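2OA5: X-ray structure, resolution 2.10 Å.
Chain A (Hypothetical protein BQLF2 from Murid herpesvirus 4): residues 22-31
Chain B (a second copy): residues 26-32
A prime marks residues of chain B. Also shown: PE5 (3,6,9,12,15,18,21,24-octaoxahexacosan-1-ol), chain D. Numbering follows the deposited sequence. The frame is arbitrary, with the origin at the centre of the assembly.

Chain A 22-31: LENKTLKQKV
Chain B (26-32) TLKQKVK

Chain A enters its stretch in a helix already under way before Leu22, and residues 26-32 of chain B lie within a helix that extends beyond both ends. Both run in broadly the same direction, their axes inclined by 29° and 9.6 Å apart at closest approach. Most phi/psi pairs lie near -65/-40, but in chain A psi relaxes to -16° at Gln29 and -11° at Lys30, and phi reaches -117° at Val31. Regular i to i+4 bonds include Leu27 N to Glu23 O (2.9 Å) and Val31′ N to Leu27′ O (2.9 Å); Val31 N instead reaches Lys28 O at 3.2 Å. Like residues face each other: the CA atoms of Leu27 and Leu27′ lie 6.1 Å apart, those of Val31 and Val31′ 6.4 Å.

This close register brings Leu27 CB within 3.8 Å of Leu27′ CB. Both leucines point toward the opposing stretch with chi1 m (-73° and -74°), while chi2 is t (160°) in Leu27 and 138°, between wells, in Leu27′. Buried and branched, they fill the space between the backbones without needing polar partners. Leu27 CD2 packs on Lys28′ CG (3.7 Å), and Lys28 CG approaches Leu27′ CD2 (4.1 Å), so lysine methylenes extend the apolar surface. One turn on, compact valines continue it: Val31 CG1 meets Val31′ CG2 at 3.8 Å, with chi1 m and t respectively, and Lys30 CB lies 3.6 Å from that same Val31′ CG2.

Polar groups border this packing. Extended Lys28′ (chi1 m, then t, t, t) carries NZ to 3.7 Å from Glu23 OE1, a long salt bridge. Lys28 NZ donates to Asn24 OD1 (3.0 Å) within its own helix, while Asn24 ND2 lies 3.4 Å from Leu27′ CD1. No hydrogen bond crosses between the stretches; apolar contact dominates the 437 Å² buried.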

ATOM      1  N   LEU A  22      14.295 -11.987  12.659  1.00 30.76           N
ATOM      2  CA  LEU A  22      13.963 -11.340  13.924  1.00 32.04           C
ATOM      3  C   LEU A  22      13.522 -12.357  14.958  1.00 33.79           C
ATOM      4  O   LEU A  22      13.739 -12.170  16.158  1.00 32.54           O
ATOM      5  CB  LEU A  22      12.867 -10.285  13.718  1.00 34.76           C
ATOM      6  CG  LEU A  22      13.324  -9.151  12.795  1.00 35.94           C
ATOM      7  CD1 LEU A  22      12.209  -8.142  12.520  1.00 33.46           C
ATOM      8  CD2 LEU A  22      14.512  -8.481  13.461  1.00 39.27           C
ATOM      9  N   GLU A  23      12.894 -13.437  14.498  1.00 35.36           N
ATOM     10  CA  GLU A  23      12.470 -14.482  15.414  1.00 36.88           C
ATOM     11  C   GLU A  23      13.713 -15.275  15.842  1.00 39.03           C
ATOM     12  O   GLU A  23      13.845 -15.665  17.005  1.00 38.19           O
ATOM     13  CB  GLU A  23      11.451 -15.414  14.747  1.00 37.32           C
ATOM     14  CG  GLU A  23      10.869 -16.452  15.696  1.00 39.36           C
ATOM     15  CD  GLU A  23       9.919 -17.417  15.004  1.00 40.76           C
ATOM     16  OE1 GLU A  23      10.391 -18.201  14.158  1.00 42.65           O
ATOM     17  OE2 GLU A  23       8.707 -17.385  15.302  1.00 39.85           O
ATOM     18  N   ASN A  24      14.617 -15.506  14.889  1.00 42.27           N
ATOM     19  CA  ASN A  24      15.866 -16.228  15.134  1.00 45.33           C
ATOM     20  C   ASN A  24      16.628 -15.536  16.254  1.00 47.76           C
ATOM     21  O   ASN A  24      17.058 -16.167  17.223  1.00 45.15           O
ATOM     22  CB  ASN A  24      16.707 -16.250  13.849  1.00 48.85           C
ATOM     23  CG  ASN A  24      18.115 -16.811  14.061  1.00 52.86           C
ATOM     24  OD1 ASN A  24      19.047 -16.087  14.422  1.00 51.17           O
ATOM     25  ND2 ASN A  24      18.269 -18.107  13.829  1.00 53.58           N
ATOM     26  N   LYS A  25      16.781 -14.220  16.113  1.00 52.24           N
ATOM     27  CA  LYS A  25      17.480 -13.418  17.097  1.00 53.61           C
ATOM     28  C   LYS A  25      16.861 -13.570  18.484  1.00 55.25           C
ATOM     29  O   LYS A  25      17.575 -13.670  19.487  1.00 54.65           O
ATOM     30  CB  LYS A  25      17.467 -11.950  16.670  1.00 50.27           C
ATOM     31  CG  LYS A  25      17.406 -10.977  17.826  1.00 50.93           C
ATOM     32  CD  LYS A  25      18.309  -9.784  17.602  1.00 53.24           C
ATOM     33  CE  LYS A  25      18.058  -8.719  18.660  1.00 54.79           C
ATOM     34  NZ  LYS A  25      19.127  -7.685  18.661  1.00 56.74           N
ATOM     35  N   THR A  26      15.536 -13.581  18.544  1.00 51.95           N
ATOM     36  CA  THR A  26      14.850 -13.743  19.818  1.00 51.49           C
ATOM     37  C   THR A  26      15.129 -15.125  20.394  1.00 51.63           C
ATOM     38  O   THR A  26      15.290 -15.289  21.605  1.00 53.36           O
ATOM     39  CB  THR A  26      13.333 -13.554  19.655  1.00 50.29           C
ATOM     40  OG1 THR A  26      13.018 -12.165  19.791  1.00 49.46           O
ATOM     41  CG2 THR A  26      12.567 -14.369  20.698  1.00 48.90           C
ATOM     42  N   LEU A  27      15.181 -16.114  19.513  1.00 51.78           N
ATOM     43  CA  LEU A  27      15.447 -17.487  19.910  1.00 52.23           C
ATOM     44  C   LEU A  27      16.874 -17.620  20.442  1.00 53.71           C
ATOM     45  O   LEU A  27      17.136 -18.410  21.342  1.00 52.95           O
ATOM     46  CB  LEU A  27      15.235 -18.421  18.715  1.00 48.64           C
ATOM     47  CG  LEU A  27      13.774 -18.660  18.318  1.00 47.56           C
ATOM     48  CD1 LEU A  27      13.695 -19.166  16.887  1.00 46.22           C
ATOM     49  CD2 LEU A  27      13.138 -19.653  19.290  1.00 47.73           C
ATOM     50  N   LYS A  28      17.789 -16.832  19.887  1.00 58.00           N
ATOM     51  CA  LYS A  28      19.176 -16.878  20.319  1.00 60.59           C
ATOM     52  C   LYS A  28      19.369 -16.304  21.709  1.00 62.43           C
ATOM     53  O   LYS A  28      20.150 -16.833  22.496  1.00 63.58           O
ATOM     54  CB  LYS A  28      20.065 -16.162  19.307  1.00 55.86           C
ATOM     55  CG  LYS A  28      20.545 -17.100  18.219  1.00 56.85           C
ATOM     56  CD  LYS A  28      21.093 -16.369  17.019  1.00 58.22           C
ATOM     57  CE  LYS A  28      21.587 -17.365  15.988  1.00 59.53           C
ATOM     58  NZ  LYS A  28      21.956 -16.698  14.711  1.00 60.85           N
ATOM     59  N   GLN A  29      18.643 -15.235  22.020  1.00 61.69           N
ATOM     60  CA  GLN A  29      18.751 -14.617  23.333  1.00 62.63           C
ATOM     61  C   GLN A  29      18.163 -15.520  24.408  1.00 64.01           C
ATOM     62  O   GLN A  29      18.402 -15.313  25.599  1.00 64.86           O
ATOM     63  CB  GLN A  29      18.013 -13.285  23.357  1.00 63.81           C
ATOM     64  CG  GLN A  29      18.480 -12.269  22.332  1.00 65.47           C
ATOM     65  CD  GLN A  29      17.522 -11.086  22.246  1.00 65.24           C
ATOM     66  OE1 GLN A  29      16.315 -11.274  22.330  1.00 65.58           O
ATOM     67  NE2 GLN A  29      18.070  -9.895  22.067  1.00 65.79           N
ATOM     68  N   LYS A  30      17.387 -16.519  23.998  1.00 64.99           N
ATOM     69  CA  LYS A  30      16.780 -17.425  24.959  1.00 65.80           C
ATOM     70  C   LYS A  30      17.674 -18.600  25.337  1.00 67.72           C
ATOM     71  O   LYS A  30      17.366 -19.323  26.285  1.00 68.85           O
ATOM     72  CB  LYS A  30      15.430 -17.945  24.443  1.00 62.65           C
ATOM     73  CG  LYS A  30      14.314 -16.903  24.476  1.00 61.41           C
ATOM     74  CD  LYS A  30      12.935 -17.523  24.264  1.00 60.59           C
ATOM     75  CE  LYS A  30      11.838 -16.455  24.221  1.00 58.70           C
ATOM     76  NZ  LYS A  30      11.713 -15.682  25.489  1.00 58.30           N
ATOM     77  N   VAL A  31      18.774 -18.798  24.616  1.00 69.29           N
ATOM     78  CA  VAL A  31      19.678 -19.903  24.941  1.00 70.02           C
ATOM     79  C   VAL A  31      21.073 -19.428  25.362  1.00 71.14           C
ATOM     80  O   VAL A  31      21.802 -18.793  24.595  1.00 72.73           O
ATOM     81  CB  VAL A  31      19.809 -20.911  23.757  1.00 67.43           C
ATOM     82  CG1 VAL A  31      18.429 -21.266  23.231  1.00 67.40           C
ATOM     83  CG2 VAL A  31      20.677 -20.343  22.651  1.00 67.07           C
TER
ATOM     84  N   THR B  26      15.284 -25.668  15.029  1.00 53.63           N
ATOM     85  CA  THR B  26      16.280 -26.270  15.906  1.00 53.91           C
ATOM     86  C   THR B  26      16.350 -25.488  17.211  1.00 53.36           C
ATOM     87  O   THR B  26      16.416 -26.076  18.288  1.00 51.58           O
ATOM     88  CB  THR B  26      17.672 -26.274  15.247  1.00 55.48           C
ATOM     89  OG1 THR B  26      17.701 -27.254  14.202  1.00 55.82           O
ATOM     90  CG2 THR B  26      18.753 -26.586  16.273  1.00 55.80           C
ATOM     91  N   LEU B  27      16.329 -24.162  17.099  1.00 51.91           N
ATOM     92  CA  LEU B  27      16.390 -23.277  18.258  1.00 51.36           C
ATOM     93  C   LEU B  27      15.154 -23.383  19.156  1.00 51.49           C
ATOM     94  O   LEU B  27      15.263 -23.269  20.378  1.00 51.12           O
ATOM     95  CB  LEU B  27      16.597 -21.829  17.799  1.00 52.95           C
ATOM     96  CG  LEU B  27      18.013 -21.509  17.301  1.00 53.11           C
ATOM     97  CD1 LEU B  27      17.948 -20.647  16.059  1.00 53.60           C
ATOM     98  CD2 LEU B  27      18.806 -20.805  18.398  1.00 53.45           C
ATOM     99  N   LYS B  28      13.978 -23.585  18.567  1.00 47.70           N
ATOM    100  CA  LYS B  28      12.780 -23.721  19.387  1.00 47.73           C
ATOM    101  C   LYS B  28      12.924 -25.012  20.173  1.00 49.47           C
ATOM    102  O   LYS B  28      12.538 -25.096  21.334  1.00 46.37           O
ATOM    103  CB  LYS B  28      11.525 -23.777  18.516  1.00 47.73           C
ATOM    104  CG  LYS B  28      10.996 -22.401  18.145  1.00 47.28           C
ATOM    105  CD  LYS B  28       9.956 -22.482  17.048  1.00 45.74           C
ATOM    106  CE  LYS B  28       9.502 -21.094  16.646  1.00 44.98           C
ATOM    107  NZ  LYS B  28       8.600 -21.125  15.468  1.00 42.50           N
ATOM    108  N   GLN B  29      13.502 -26.009  19.513  1.00 58.91           N
ATOM    109  CA  GLN B  29      13.740 -27.326  20.091  1.00 63.54           C
ATOM    110  C   GLN B  29      14.547 -27.208  21.381  1.00 64.09           C
ATOM    111  O   GLN B  29      14.184 -27.775  22.414  1.00 65.72           O
ATOM    112  CB  GLN B  29      14.501 -28.173  19.078  1.00 65.39           C
ATOM    113  CG  GLN B  29      14.431 -29.650  19.296  1.00 69.83           C
ATOM    114  CD  GLN B  29      14.270 -30.382  17.971  1.00 73.61           C
ATOM    115  OE1 GLN B  29      13.366 -30.067  17.202  1.00 74.93           O
ATOM    116  NE2 GLN B  29      15.145 -31.340  17.725  1.00 75.52           N
ATOM    117  N   LYS B  30      15.650 -26.465  21.303  1.00 62.02           N
ATOM    118  CA  LYS B  30      16.525 -26.248  22.443  1.00 62.67           C
ATOM    119  C   LYS B  30      15.857 -25.392  23.508  1.00 62.42           C
ATOM    120  O   LYS B  30      16.025 -25.637  24.703  1.00 62.80           O
ATOM    121  CB  LYS B  30      17.816 -25.572  21.989  1.00 67.01           C
ATOM    122  CG  LYS B  30      18.672 -26.431  21.091  1.00 69.85           C
ATOM    123  CD  LYS B  30      19.934 -25.699  20.701  1.00 72.01           C
ATOM    124  CE  LYS B  30      20.770 -26.536  19.758  1.00 72.70           C
ATOM    125  NZ  LYS B  30      21.787 -25.686  19.092  1.00 73.48           N
ATOM    126  N   VAL B  31      15.113 -24.375  23.075  1.00 62.32           N
ATOM    127  CA  VAL B  31      14.413 -23.496  24.007  1.00 61.67           C
ATOM    128  C   VAL B  31      13.419 -24.311  24.837  1.00 62.78           C
ATOM    129  O   VAL B  31      13.204 -24.025  26.012  1.00 64.20           O
ATOM    130  CB  VAL B  31      13.659 -22.350  23.261  1.00 57.41           C
ATOM    131  CG1 VAL B  31      12.478 -21.865  24.091  1.00 56.26           C
ATOM    132  CG2 VAL B  31      14.601 -21.182  23.010  1.00 55.10           C
ATOM    133  N   LYS B  32      12.820 -25.321  24.217  1.00 62.81           N
ATOM    134  CA  LYS B  32      11.859 -26.183  24.896  1.00 63.78           C
ATOM    135  C   LYS B  32      12.588 -27.191  25.769  1.00 65.85           C
ATOM    136  O   LYS B  32      12.228 -27.383  26.932  1.00 65.44           O
ATOM    137  CB  LYS B  32      11.009 -26.939  23.885  1.00 62.44           C
ATOM    138  CG  LYS B  32       9.908 -26.128  23.267  1.00 62.83           C
ATOM    139  CD  LYS B  32       9.831 -26.450  21.802  1.00 63.38           C
ATOM    140  CE  LYS B  32       8.410 -26.496  21.321  1.00 61.99           C
ATOM    141  NZ  LYS B  32       8.413 -26.809  19.880  1.00 64.36           N
TER
HETATM  142  C48 PE5 D4869       5.556 -27.120  22.759  1.00 76.46           C
HETATM  143  C50 PE5 D4869       4.386 -26.551  21.961  1.00 77.15           C
HETATM  144  O1  PE5 D4869       4.745 -26.491  20.582  1.00 76.73           O
HETATM  145  C1  PE5 D4869       5.465 -25.288  20.329  1.00 76.29           C
HETATM  146  C2  PE5 D4869       5.187 -24.898  18.902  1.00 76.46           C
HETATM  147  O2  PE5 D4869       5.921 -25.774  18.064  1.00 78.09           O
HETATM  148  C3  PE5 D4869       7.203 -25.204  17.824  1.00 78.28           C
HETATM  149  C4  PE5 D4869       7.936 -26.043  16.801  1.00 79.15           C
HETATM  150  O3  PE5 D4869       9.181 -26.457  17.359  1.00 79.54           O
HETATM  151  C5  PE5 D4869       9.522 -27.746  16.857  1.00 80.41           C
HETATM  152  C6  PE5 D4869      10.510 -28.393  17.800  1.00 81.47           C
HETATM  153  O4  PE5 D4869      10.083 -29.726  18.087  1.00 83.03           O
HETATM  154  C7  PE5 D4869      10.132 -29.941  19.498  1.00 85.17           C
HETATM  155  C8  PE5 D4869      11.147 -31.019  19.820  1.00 87.04           C
HETATM  156  O5  PE5 D4869      11.645 -30.790  21.137  1.00 89.29           O
HETATM  157  C9  PE5 D4869      10.904 -31.583  22.072  1.00 91.06           C
HETATM  158  C10 PE5 D4869      11.436 -33.013  22.097  1.00 91.99           C
HETATM  159  O6  PE5 D4869      12.296 -33.210  23.226  1.00 92.64           O
HETATM  160  C11 PE5 D4869      13.647 -32.885  22.859  1.00 93.72           C
HETATM  161  C12 PE5 D4869      14.611 -33.420  23.907  1.00 94.28           C
HETATM  162  O7  PE5 D4869      15.958 -33.030  23.598  1.00 94.77           O
HETATM  163  C13 PE5 D4869      16.411 -33.738  22.435  1.00 94.76           C
HETATM  164  C14 PE5 D4869      17.883 -34.083  22.571  1.00 94.89           C
HETATM  165  O8  PE5 D4869      18.680 -32.890  22.593  1.00 95.36           O
HETATM  166  C15 PE5 D4869      17.936 -31.799  22.040  1.00 94.91           C
HETATM  167  C16 PE5 D4869      18.650 -30.489  22.360  1.00 94.61           C
HETATM  168  O52 PE5 D4869      19.775 -30.340  21.493  1.00 94.57           O